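Side-chain contacts in cytosol aminopeptidase (PDB 3KZW), which probably removes amino acids one at a time from the N-termini of peptides, as a metal-dependent leucyl aminopeptidase: residues T130-M134 against D135-S139; D142-S145 against D146-A150; F162-K166 against S167-A171; I194-G197 against Q198-L202; S207-P210 against P211-T215. One frame throughout, in Å; residues are numbered along the deposited sequence.

Contact 1 (T130-M134 against D135-S139)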
loop_
_atom_site.group_PDB
_atom_site.type_symbol
_atom_site.label_atom_id
_atom_site.label_comp_id
_atom_site.label_asym_id
_atom_site.label_seq_id
_atom_site.Cartn_x
_atom_site.Cartn_y
_atom_site.Cartn_z
ATOM N N THR A 130 55.797 8.810 12.584
ATOM C CA THR A 130 55.653 10.223 12.229
ATOM C C THR A 130 55.841 11.160 13.422
ATOM O O THR A 130 55.596 10.780 14.569
ATOM C CB THR A 130 54.287 10.507 11.549
ATOM O OG1 THR A 130 54.159 11.910 11.281
ATOM C CG2 THR A 130 53.126 10.048 12.430
ATOM N N TYR A 131 56.290 12.380 13.137
ATOM C CA TYR A 131 56.322 13.448 14.130
ATOM C C TYR A 131 54.992 14.196 14.139
ATOM O O TYR A 131 54.334 14.337 13.102
ATOM C CB TYR A 131 57.459 14.437 13.849
ATOM C CG TYR A 131 58.855 13.873 14.005
ATOM C CD1 TYR A 131 59.314 13.420 15.241
ATOM C CD2 TYR A 131 59.725 13.813 12.918
ATOM C CE1 TYR A 131 60.599 12.908 15.389
ATOM C CE2 TYR A 131 61.012 13.305 13.055
ATOM C CZ TYR A 131 61.442 12.854 14.292
ATOM O OH TYR A 131 62.715 12.349 14.428
ATOM N N LEU A 132 54.601 14.668 15.319
ATOM C CA LEU A 132 53.393 15.471 15.480
ATOM C C LEU A 132 53.712 16.726 16.292
ATOM O O LEU A 132 54.040 16.647 17.477
ATOM C CB LEU A 132 52.272 14.639 16.125
ATOM C CG LEU A 132 50.899 15.248 16.441
ATOM C CD1 LEU A 132 50.374 16.111 15.315
ATOM C CD2 LEU A 132 49.900 14.146 16.756
ATOM N N LEU A 133 53.629 17.878 15.633
ATOM C CA LEU A 133 53.891 19.164 16.272
ATOM C C LEU A 133 52.647 19.653 17.015
ATOM O O LEU A 133 51.827 20.398 16.470
ATOM C CB LEU A 133 54.374 20.190 15.239
ATOM C CG LEU A 133 55.881 20.315 14.968
ATOM C CD1 LEU A 133 56.558 18.976 14.710
ATOM C CD2 LEU A 133 56.140 21.267 13.810
ATOM N N MET A 134 52.527 19.221 18.268
ATOM C CA MET A 134 51.334 19.455 19.080
ATOM C C MET A 134 51.047 20.939 19.348
ATOM O O MET A 134 49.884 21.331 19.487
ATOM C CB MET A 134 51.431 18.665 20.394
ATOM C CG MET A 134 50.128 18.561 21.192
ATOM S SD MET A 134 48.721 17.888 20.270
ATOM C CE MET A 134 49.157 16.151 20.177
ATOM N N ASP A 135 52.102 21.753 19.404
ATOM C CA ASP A 135 51.974 23.190 19.656
ATOM C C ASP A 135 51.173 23.931 18.587
ATOM O O ASP A 135 50.607 24.992 18.858
ATOM C CB ASP A 135 53.355 23.836 19.815
ATOM C CG ASP A 135 54.060 23.417 21.099
ATOM O OD1 ASP A 135 53.419 22.802 21.980
ATOM O OD2 ASP A 135 55.264 23.714 21.228
ATOM N N SER A 136 51.127 23.369 17.380
ATOM C CA SER A 136 50.384 23.963 16.272
ATOM C C SER A 136 48.882 23.701 16.381
ATOM O O SER A 136 48.088 24.311 15.663
ATOM C CB SER A 136 50.918 23.454 14.928
ATOM O OG SER A 136 50.676 22.067 14.760
ATOM N N PHE A 137 48.505 22.790 17.276
ATOM C CA PHE A 137 47.102 22.435 17.496
ATOM C C PHE A 137 46.492 23.167 18.690
ATOM O O PHE A 137 45.269 23.290 18.790
ATOM C CB PHE A 137 46.960 20.924 17.685
ATOM C CG PHE A 137 47.140 20.134 16.419
ATOM C CD1 PHE A 137 48.411 19.786 15.973
ATOM C CD2 PHE A 137 46.038 19.735 15.674
ATOM C CE1 PHE A 137 48.581 19.061 14.807
ATOM C CE2 PHE A 137 46.200 19.004 14.504
ATOM C CZ PHE A 137 47.476 18.666 14.071
ATOM N N ILE A 138 47.353 23.647 19.584
ATOM C CA ILE A 138 46.935 24.317 20.811
ATOM C C ILE A 138 47.003 25.827 20.639
ATOM O O ILE A 138 48.037 26.374 20.249
ATOM C CB ILE A 138 47.813 23.889 22.009
ATOM C CG1 ILE A 138 47.810 22.362 22.152
ATOM C CG2 ILE A 138 47.345 24.567 23.304
ATOM C CD1 ILE A 138 49.055 21.799 22.818
ATOM N N SER A 139 45.893 26.495 20.929
ATOM C CA SER A 139 45.833 27.941 20.803
ATOM C C SER A 139 45.637 28.601 22.154
ATOM O O SER A 139 45.369 27.937 23.160
ATOM C CB SER A 139 44.714 28.358 19.843
ATOM O OG SER A 139 43.441 28.180 20.436
#
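A short 3-10 turn, entered through an inverse gamma turn centred on L133, takes the chain out of strand 129-133, with L133 and M134 on the strand side lending their carbonyls to S136, F137 and I138. L133 O is gripped twice by S136. The backbone S136 N donates to it at 3.2 Å from well above the carbonyl plane, whereas the hydroxyl S136 OG lies 2.7 Å from L133 O with a C=O...OG angle of 162°. The serine can do both because its OG sits between the backbone N and the carbonyl carbon (chi1 66°), folded back over the turn; the same OG also meets G43 N of strand 39-45. M134 O serves the next turn, accepting F137 N at 3.0 Å and, weakly, I138 N. Apolar contacts accompany these bonds. L132 CD1 comes to F137 CE1 at 3.5 Å, the two side chains crossing at about a right angle. The M134 chain, bent at chi2 and chi3, brings SD to 5.4 Å from the centroid of the F137 ring in an oblique Met-aromatic contact, while its CG meets I138 CD1 at 3.8 Å. The phenylalanine suits this place because its flat ring also stacks with W115 and packs on V98 and L100 of strand 91-101. D135, partly exposed, turns its carboxylate to S181 OG and E182 N. The carbonyls of L133 and M134 at the strand end thus find donors within the turn, and the small hydroxyl of S136 ties the turn to the neighbouring strand as well.

Contact 2 (D142-S145 against D146-A150)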
loop_
_atom_site.group_PDB
_atom_site.type_symbol
_atom_site.label_atom_id
_atom_site.label_comp_id
_atom_site.label_asym_id
_atom_site.label_seq_id
_atom_site.Cartn_x
_atom_site.Cartn_y
_atom_site.Cartn_z
ATOM N N ASP A 142 41.679 27.946 23.417
ATOM C CA ASP A 142 41.127 26.722 23.987
ATOM C C ASP A 142 41.953 26.183 25.145
ATOM O O ASP A 142 43.164 26.403 25.219
ATOM C CB ASP A 142 40.941 25.648 22.909
ATOM C CG ASP A 142 41.985 25.734 21.817
ATOM O OD1 ASP A 142 43.193 25.591 22.118
ATOM O OD2 ASP A 142 41.592 25.951 20.649
ATOM N N GLN A 143 41.270 25.492 26.054
ATOM C CA GLN A 143 41.920 24.816 27.163
ATOM C C GLN A 143 42.598 23.556 26.638
ATOM O O GLN A 143 42.124 22.929 25.684
ATOM C CB GLN A 143 40.909 24.478 28.262
ATOM C CG GLN A 143 41.546 24.176 29.613
ATOM C CD GLN A 143 40.550 24.190 30.764
ATOM O OE1 GLN A 143 40.717 24.940 31.730
ATOM N NE2 GLN A 143 39.513 23.359 30.669
ATOM N N LEU A 144 43.716 23.207 27.267
ATOM C CA LEU A 144 44.546 22.079 26.863
ATOM C C LEU A 144 43.788 20.751 26.881
ATOM O O LEU A 144 44.007 19.896 26.022
ATOM C CB LEU A 144 45.771 22.001 27.777
ATOM C CG LEU A 144 46.927 21.057 27.448
ATOM C CD1 LEU A 144 47.674 21.510 26.205
ATOM C CD2 LEU A 144 47.867 20.982 28.640
ATOM N N SER A 145 42.893 20.594 27.852
ATOM C CA SER A 145 42.175 19.339 28.040
ATOM C C SER A 145 41.223 18.996 26.898
ATOM O O SER A 145 41.090 17.828 26.555
ATOM C CB SER A 145 41.427 19.327 29.375
ATOM O OG SER A 145 40.179 19.985 29.279
ATOM N N ASP A 146 40.574 20.001 26.311
ATOM C CA ASP A 146 39.606 19.756 25.234
ATOM C C ASP A 146 40.265 19.268 23.944
ATOM O O ASP A 146 39.719 18.404 23.251
ATOM C CB ASP A 146 38.753 20.999 24.955
ATOM C CG ASP A 146 37.843 21.368 26.121
ATOM O OD1 ASP A 146 37.812 20.627 27.132
ATOM O OD2 ASP A 146 37.154 22.409 26.026
ATOM N N VAL A 147 41.435 19.825 23.632
ATOM C CA VAL A 147 42.186 19.444 22.434
ATOM C C VAL A 147 42.745 18.026 22.570
ATOM O O VAL A 147 42.625 17.215 21.651
ATOM C CB VAL A 147 43.323 20.452 22.119
ATOM C CG1 VAL A 147 44.136 20.004 20.913
ATOM C CG2 VAL A 147 42.750 21.839 21.872
ATOM N N LEU A 148 43.335 17.734 23.727
ATOM C CA LEU A 148 43.945 16.427 23.986
ATOM C C LEU A 148 42.914 15.322 24.209
ATOM O O LEU A 148 43.176 14.159 23.904
ATOM C CB LEU A 148 44.912 16.506 25.174
ATOM C CG LEU A 148 46.100 17.476 25.090
ATOM C CD1 LEU A 148 46.876 17.479 26.398
ATOM C CD2 LEU A 148 47.025 17.156 23.921
ATOM N N MET A 149 41.751 15.692 24.746
ATOM C CA MET A 149 40.630 14.768 24.914
ATOM C C MET A 149 40.137 14.304 23.547
ATOM O O MET A 149 40.019 13.105 23.300
ATOM C CB MET A 149 39.488 15.447 25.675
ATOM C CG MET A 149 38.424 14.498 26.225
ATOM S SD MET A 149 38.956 13.593 27.699
ATOM C CE MET A 149 39.244 14.931 28.867
ATOM N N ALA A 150 39.861 15.268 22.668
ATOM C CA ALA A 150 39.414 14.999 21.307
ATOM C C ALA A 150 40.437 14.163 20.545
ATOM O O ALA A 150 40.073 13.238 19.820
ATOM C CB ALA A 150 39.138 16.305 20.576
#
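L144 and L148, one turn apart, make the close apolar part of this contact: L144 CG lies 3.7 Å from L148 CD1 as the two side chains cross obliquely. L148 CG stands anti to the carbonyl carbon (chi1 -59°), which lays the leucine back along L144. The backbone oxygen L144 O accepts L148 N at 3.2 Å, and S145 O accepts M149 N at 2.9 Å. These are the first i to i+4 bonds of helix 144-157, whose N-cap is Q143; D146 N reaches Q143 O only weakly. The helix lies against two others: L148 rests on F189 and I190 of helix 188-208, while V147 and A150 pack on W115 of helix 108-124, so branched or small apolar residues suit these positions. Just before the cap, D142 brings OD1 to 3.8 Å from V147 CG2. Its charge is engaged outside the helix, OD2 in a salt bridge with R106 and OD1 with S139 N, so the valine methyl merely borders a carboxylate that is already held. The polar flank is looser. Q143 is exposed, and D146 is partly exposed. S145 OG, 3.3 Å from D146 OD1, makes at most a weak bond there, and an uncertain one, since its proton could go to another acceptor instead.

Contact 3 (F162-K166 against S167-A171)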
loop_
_atom_site.group_PDB
_atom_site.type_symbol
_atom_site.label_atom_id
_atom_site.label_comp_id
_atom_site.label_asym_id
_atom_site.label_seq_id
_atom_site.Cartn_x
_atom_site.Cartn_y
_atom_site.Cartn_z
ATOM N N PHE A 162 35.178 -2.849 11.539
ATOM C CA PHE A 162 34.682 -4.178 11.885
ATOM C C PHE A 162 34.863 -5.117 10.687
ATOM O O PHE A 162 33.949 -5.310 9.879
ATOM C CB PHE A 162 33.212 -4.099 12.321
ATOM C CG PHE A 162 32.713 -5.332 13.024
ATOM C CD1 PHE A 162 32.927 -5.505 14.385
ATOM C CD2 PHE A 162 32.016 -6.313 12.327
ATOM C CE1 PHE A 162 32.465 -6.643 15.041
ATOM C CE2 PHE A 162 31.552 -7.453 12.975
ATOM C CZ PHE A 162 31.776 -7.619 14.334
ATOM N N ASP A 163 36.062 -5.683 10.574
ATOM C CA ASP A 163 36.422 -6.530 9.436
ATOM C C ASP A 163 36.671 -7.984 9.851
ATOM O O ASP A 163 37.373 -8.728 9.162
ATOM C CB ASP A 163 37.633 -5.946 8.688
ATOM C CG ASP A 163 38.883 -5.825 9.569
ATOM O OD1 ASP A 163 38.763 -5.839 10.818
ATOM O OD2 ASP A 163 39.997 -5.706 9.002
ATOM N N HIS A 164 36.067 -8.380 10.967
ATOM C CA HIS A 164 36.285 -9.699 11.562
ATOM C C HIS A 164 35.709 -10.851 10.735
ATOM O O HIS A 164 36.161 -11.990 10.847
ATOM C CB HIS A 164 35.728 -9.729 12.991
ATOM C CG HIS A 164 36.413 -8.775 13.923
ATOM N ND1 HIS A 164 36.241 -7.408 13.850
ATOM C CD2 HIS A 164 37.277 -8.990 14.945
ATOM C CE1 HIS A 164 36.968 -6.823 14.786
ATOM N NE2 HIS A 164 37.605 -7.761 15.465
ATOM N N TYR A 165 34.719 -10.544 9.902
ATOM C CA TYR A 165 34.071 -11.551 9.061
ATOM C C TYR A 165 34.476 -11.439 7.590
ATOM O O TYR A 165 33.927 -12.127 6.732
ATOM C CB TYR A 165 32.548 -11.502 9.237
ATOM C CG TYR A 165 32.107 -11.949 10.612
ATOM C CD1 TYR A 165 31.888 -13.297 10.885
ATOM C CD2 TYR A 165 31.927 -11.028 11.644
ATOM C CE1 TYR A 165 31.496 -13.718 12.148
ATOM C CE2 TYR A 165 31.536 -11.440 12.910
ATOM C CZ TYR A 165 31.322 -12.786 13.156
ATOM O OH TYR A 165 30.932 -13.201 14.405
ATOM N N LYS A 166 35.451 -10.575 7.317
ATOM C CA LYS A 166 36.023 -10.431 5.982
ATOM C C LYS A 166 37.184 -11.405 5.814
ATOM O O LYS A 166 38.018 -11.550 6.711
ATOM C CB LYS A 166 36.517 -9.000 5.761
ATOM C CG LYS A 166 35.453 -7.922 5.900
ATOM C CD LYS A 166 34.709 -7.686 4.601
ATOM C CE LYS A 166 33.825 -6.458 4.704
ATOM N NZ LYS A 166 33.165 -6.154 3.413
ATOM N N SER A 167 37.233 -12.071 4.664
ATOM C CA SER A 167 38.345 -12.958 4.334
ATOM C C SER A 167 39.592 -12.157 3.982
ATOM O O SER A 167 40.713 -12.594 4.246
ATOM C CB SER A 167 37.974 -13.883 3.176
ATOM O OG SER A 167 36.991 -14.820 3.573
ATOM N N SER A 168 39.386 -10.982 3.392
ATOM C CA SER A 168 40.479 -10.109 2.981
ATOM C C SER A 168 40.721 -8.999 4.001
ATOM O O SER A 168 40.813 -7.822 3.640
ATOM C CB SER A 168 40.184 -9.507 1.607
ATOM O OG SER A 168 39.107 -8.586 1.683
ATOM N N LYS A 169 40.816 -9.375 5.274
ATOM C CA LYS A 169 41.115 -8.410 6.328
ATOM C C LYS A 169 42.620 -8.188 6.446
ATOM O O LYS A 169 43.396 -9.142 6.531
ATOM C CB LYS A 169 40.490 -8.819 7.672
ATOM C CG LYS A 169 40.899 -10.191 8.215
ATOM C CD LYS A 169 40.286 -10.459 9.590
ATOM C CE LYS A 169 40.889 -9.557 10.669
ATOM N NZ LYS A 169 40.170 -9.657 11.971
ATOM N N LYS A 170 43.024 -6.921 6.430
ATOM C CA LYS A 170 44.433 -6.548 6.535
ATOM C C LYS A 170 44.939 -6.662 7.974
ATOM O O LYS A 170 44.177 -6.480 8.929
ATOM C CB LYS A 170 44.659 -5.132 5.986
ATOM C CG LYS A 170 43.773 -4.060 6.614
ATOM C CD LYS A 170 43.684 -2.824 5.739
ATOM C CE LYS A 170 42.662 -1.843 6.292
ATOM N NZ LYS A 170 42.402 -0.722 5.347
ATOM N N ALA A 171 46.227 -6.971 8.116
ATOM C CA ALA A 171 46.856 -7.139 9.426
ATOM C C ALA A 171 46.914 -5.820 10.201
ATOM O O ALA A 171 47.275 -4.785 9.635
ATOM C CB ALA A 171 48.251 -7.734 9.272
#
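K169 folds back across D163 and H164, and the aliphatic part of its side chain does most of the touching. K169 CB lies 3.4 Å from D163 OD2, the two side chains crossing at about a right angle. Further along, K169 CG approaches K166 O at 3.5 Å and K169 CD approaches D163 O at 3.4 Å. The ammonium group then rises over one face of the H164 imidazole, NZ being 4.2 Å from H164 CD2. K169 NZ is also 4.2 Å from D163 OD1, beyond salt-bridge distance, so the attraction between these opposite charges is probably weak. A lysine suits the place, its long methylene run lying over backbone carbonyls while its charge stays near solvent. Two bends shape the chain: CG lies between the backbone N and the carbonyl carbon (chi1 58°), and a second turn at chi3 carries NZ round to the histidine. The lysine chain passes over backbone that makes a type I beta turn from D163 to K166, closed by K166 N to D163 O at 3.2 Å, within the loop between helix 144-157 and strand 175-180. Within the turn, H164 ND1 stands 3.8 Å above the plane of the buried F162 ring. The next shell belongs to a second subunit: K166 NZ donates to the backbone oxygens of its S447 and A450, S167 OG bonds to its D451, and Y165 O to its T358. I449 of that subunit packs against F162, Y165 and K166.

Contact 4 (I194-G197 against Q198-L202)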
loop_
_atom_site.group_PDB
_atom_site.type_symbol
_atom_site.label_atom_id
_atom_site.label_comp_id
_atom_site.label_asym_id
_atom_site.label_seq_id
_atom_site.Cartn_x
_atom_site.Cartn_y
_atom_site.Cartn_z
ATOM N N ILE A 194 41.544 8.001 24.928
ATOM C CA ILE A 194 41.722 6.677 24.329
ATOM C C ILE A 194 40.804 5.638 24.975
ATOM O O ILE A 194 40.153 4.858 24.273
ATOM C CB ILE A 194 43.202 6.213 24.400
ATOM C CG1 ILE A 194 44.071 7.054 23.459
ATOM C CG2 ILE A 194 43.335 4.728 24.052
ATOM C CD1 ILE A 194 45.561 6.930 23.707
ATOM N N SER A 195 40.746 5.645 26.305
ATOM C CA SER A 195 39.924 4.692 27.050
ATOM C C SER A 195 38.428 4.917 26.821
ATOM O O SER A 195 37.648 3.963 26.832
ATOM C CB SER A 195 40.267 4.720 28.543
ATOM O OG SER A 195 40.070 6.009 29.089
ATOM N N ILE A 196 38.040 6.174 26.605
ATOM C CA ILE A 196 36.658 6.510 26.245
ATOM C C ILE A 196 36.352 6.012 24.829
ATOM O O ILE A 196 35.315 5.387 24.593
ATOM C CB ILE A 196 36.373 8.035 26.378
ATOM C CG1 ILE A 196 36.363 8.448 27.854
ATOM C CG2 ILE A 196 35.049 8.411 25.711
ATOM C CD1 ILE A 196 36.339 9.948 28.096
ATOM N N GLY A 197 37.271 6.284 23.904
ATOM C CA GLY A 197 37.151 5.846 22.516
ATOM C C GLY A 197 37.071 4.338 22.374
ATOM O O GLY A 197 36.289 3.825 21.568
ATOM N N GLN A 198 37.878 3.627 23.160
ATOM C CA GLN A 198 37.864 2.161 23.173
ATOM C C GLN A 198 36.588 1.594 23.793
ATOM O O GLN A 198 36.166 0.488 23.451
ATOM C CB GLN A 198 39.095 1.612 23.893
ATOM C CG GLN A 198 40.360 1.668 23.061
ATOM C CD GLN A 198 41.559 1.045 23.748
ATOM O OE1 GLN A 198 41.476 0.591 24.891
ATOM N NE2 GLN A 198 42.689 1.021 23.048
ATOM N N SER A 199 35.979 2.357 24.700
ATOM C CA SER A 199 34.694 1.989 25.289
ATOM C C SER A 199 33.568 2.120 24.270
ATOM O O SER A 199 32.642 1.306 24.254
ATOM C CB SER A 199 34.396 2.848 26.517
ATOM O OG SER A 199 35.384 2.662 27.512
ATOM N N ILE A 200 33.659 3.147 23.424
ATOM C CA ILE A 200 32.706 3.360 22.332
ATOM C C ILE A 200 32.819 2.231 21.309
ATOM O O ILE A 200 31.807 1.704 20.839
ATOM C CB ILE A 200 32.905 4.746 21.661
ATOM C CG1 ILE A 200 32.540 5.867 22.645
ATOM C CG2 ILE A 200 32.070 4.863 20.385
ATOM C CD1 ILE A 200 33.014 7.247 22.238
ATOM N N ASN A 201 34.055 1.854 20.993
ATOM C CA ASN A 201 34.325 0.767 20.055
ATOM C C ASN A 201 33.895 -0.598 20.577
ATOM O O ASN A 201 33.529 -1.476 19.795
ATOM C CB ASN A 201 35.804 0.754 19.656
ATOM C CG ASN A 201 36.188 1.940 18.784
ATOM O OD1 ASN A 201 35.336 2.726 18.366
ATOM N ND2 ASN A 201 37.478 2.070 18.502
ATOM N N LEU A 202 33.941 -0.772 21.897
ATOM C CA LEU A 202 33.469 -2.000 22.530
ATOM C C LEU A 202 31.966 -2.152 22.318
ATOM O O LEU A 202 31.487 -3.243 22.011
ATOM C CB LEU A 202 33.805 -2.015 24.028
ATOM C CG LEU A 202 33.309 -3.216 24.850
ATOM C CD1 LEU A 202 34.057 -4.497 24.492
ATOM C CD2 LEU A 202 33.413 -2.936 26.338
#
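With OG set anti to its carbonyl carbon (chi1 -61°), S199 reaches back one turn to S195, and the extended chain of Q198, starting from a similar first torsion of -77°, runs beside I194. S199 OG lies 2.7 Å from S195 O. The amide S199 N shares that oxygen at 3.1 Å, coming from above the carbonyl plane, while OG is only slightly tilted from it; one backbone oxygen thus holds two donors, and the buried serine hydroxyl has its bond within the helix. I194 and Q198 point the same way, with I194 CG2 3.9 Å from Q198 NE2, the methyl flanking the amide. The polar end of Q198 is occupied outside, OE1 accepting from R322. On another side I196 CG2 meets I200 CD1 at 4.2 Å, an apolar contact between branched side chains one turn apart. All this lies in the middle of helix 188-208, consistent with the long helix that joins the N-terminal and catalytic domains in leucine aminopeptidases. Regular i to i+4 bonds run through it, among them Q198 N to I194 O at 2.8 Å and N201 N to G197 O at 3.0 Å. Its faces are divided among neighbours: S199 packs on E318 and A319 of helix 308-322, where a small side chain suits close approach, I196 and I200 on helix 505-512, and I194 on helix 144-157, from which E156 O receives N201 ND2.

Contact 5 (S207-P210 against P211-T215)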
loop_
_atom_site.group_PDB
_atom_site.type_symbol
_atom_site.label_atom_id
_atom_site.label_comp_id
_atom_site.label_asym_id
_atom_site.label_seq_id
_atom_site.Cartn_x
_atom_site.Cartn_y
_atom_site.Cartn_z
ATOM N N SER A 207 27.307 -4.280 18.793
ATOM C CA SER A 207 26.239 -3.869 17.890
ATOM C C SER A 207 26.420 -4.426 16.478
ATOM O O SER A 207 25.457 -4.864 15.852
ATOM C CB SER A 207 26.133 -2.345 17.851
ATOM O OG SER A 207 25.894 -1.816 19.143
ATOM N N ASN A 208 27.658 -4.414 15.990
ATOM C CA ASN A 208 27.974 -4.902 14.649
ATOM C C ASN A 208 27.904 -6.421 14.514
ATOM O O ASN A 208 27.798 -6.945 13.407
ATOM C CB ASN A 208 29.351 -4.400 14.203
ATOM C CG ASN A 208 29.289 -3.049 13.520
ATOM O OD1 ASN A 208 28.425 -2.803 12.674
ATOM N ND2 ASN A 208 30.219 -2.166 13.873
ATOM N N MET A 209 27.966 -7.115 15.647
ATOM C CA MET A 209 27.933 -8.571 15.691
ATOM C C MET A 209 26.659 -9.114 15.043
ATOM O O MET A 209 25.569 -8.611 15.325
ATOM C CB MET A 209 28.011 -9.041 17.142
ATOM C CG MET A 209 28.754 -10.345 17.328
ATOM S SD MET A 209 30.537 -10.099 17.353
ATOM C CE MET A 209 30.751 -9.509 19.048
ATOM N N PRO A 210 26.793 -10.134 14.165
ATOM C CA PRO A 210 25.636 -10.761 13.518
ATOM C C PRO A 210 24.714 -11.423 14.539
ATOM O O PRO A 210 25.202 -12.019 15.500
ATOM C CB PRO A 210 26.266 -11.828 12.617
ATOM C CG PRO A 210 27.677 -11.433 12.458
ATOM C CD PRO A 210 28.058 -10.744 13.724
ATOM N N PRO A 211 23.385 -11.320 14.334
ATOM C CA PRO A 211 22.396 -11.832 15.289
ATOM C C PRO A 211 22.409 -13.355 15.453
ATOM O O PRO A 211 21.975 -13.861 16.485
ATOM C CB PRO A 211 21.062 -11.370 14.699
ATOM C CG PRO A 211 21.329 -11.165 13.262
ATOM C CD PRO A 211 22.741 -10.684 13.171
ATOM N N ASN A 212 22.897 -14.078 14.451
ATOM C CA ASN A 212 23.048 -15.524 14.573
ATOM C C ASN A 212 24.288 -15.918 15.380
ATOM O O ASN A 212 24.443 -17.080 15.763
ATOM C CB ASN A 212 23.027 -16.210 13.197
ATOM C CG ASN A 212 24.165 -15.768 12.296
ATOM O OD1 ASN A 212 24.432 -14.578 12.141
ATOM N ND2 ASN A 212 24.830 -16.732 11.681
ATOM N N VAL A 213 25.159 -14.942 15.637
ATOM C CA VAL A 213 26.341 -15.136 16.478
ATOM C C VAL A 213 26.090 -14.574 17.884
ATOM O O VAL A 213 26.295 -15.273 18.879
ATOM C CB VAL A 213 27.610 -14.494 15.855
ATOM C CG1 VAL A 213 28.814 -14.667 16.770
ATOM C CG2 VAL A 213 27.899 -15.094 14.485
ATOM N N LEU A 214 25.645 -13.318 17.956
ATOM C CA LEU A 214 25.337 -12.683 19.238
ATOM C C LEU A 214 23.871 -12.880 19.634
ATOM O O LEU A 214 22.993 -12.101 19.253
ATOM C CB LEU A 214 25.711 -11.193 19.237
ATOM C CG LEU A 214 25.742 -10.515 20.612
ATOM C CD1 LEU A 214 27.064 -10.768 21.323
ATOM C CD2 LEU A 214 25.485 -9.025 20.492
ATOM N N THR A 215 23.628 -13.940 20.397
ATOM C CA THR A 215 22.324 -14.228 20.980
ATOM C C THR A 215 22.327 -13.702 22.417
ATOM O O THR A 215 23.391 -13.359 22.934
ATOM C CB THR A 215 22.053 -15.745 20.977
ATOM O OG1 THR A 215 22.996 -16.402 21.833
ATOM C CG2 THR A 215 22.176 -16.312 19.563
#
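M209, the first residue beyond the helical part of 188-208, carries its side chain across L214, and the two cross at about a right angle. M209 CB lies 3.8 Å from L214 CB. The next atom, M209 CG, approaches L214 CB at 3.7 Å. Bends at chi2 (81°) and chi3 then carry SD toward F162, on the loop between helix 144-157 and strand 175-180, while the methyl at the tip comes round to the leucine side, M209 CE lying 4.5 Å from L214 CD1. An unbranched, flexible methionine can lie along L214 and still reach F162. Beside it, P210 and V213 point the same way, P210 CB being 4.1 Å from V213 CG2, and both pack on Y165. The backbone between them closes a turn on one oxygen: P210 O accepts L214 N at 2.8 Å, nearly along the C=O axis, and V213 N at 2.9 Å from above the carbonyl plane. N212 OD1 stands 3.3 Å from P210 CB, but the amide's other end, ND2, donates to V350 O of a second subunit, whose D349 also packs on P211 and N212. Beyond the turn T215 is the N-cap of helix 216-226, and the hydroxyl of T218 bonds to both T215 N and V213 O. P210 and P211 have no N-H to give, so the donors that P210 O gathers come from V213 and L214, while the side-chain amide of N212 is left to bond the neighbouring subunit.

The five contacts follow one another along the chain. Contacts 1 and 2 lie with their centres 12 Å apart and touch directly, I138 CD1 reaching L144 CD1 at 3.7 Å, so the strand-end turn packs against the start of the next helix. Contact 4, its centre about 17 Å from that of contact 2, sits mid-way along the helix whose end supplies contact 5. There the chain meets contact 3 again, Y165 OH coming within 3.5 Å of V213 CG1, and both loops reach the second subunit. In contrast, contacts 1 and 5 lie about 40 Å apart between centres. None of the five includes a residue that binds either sodium ion.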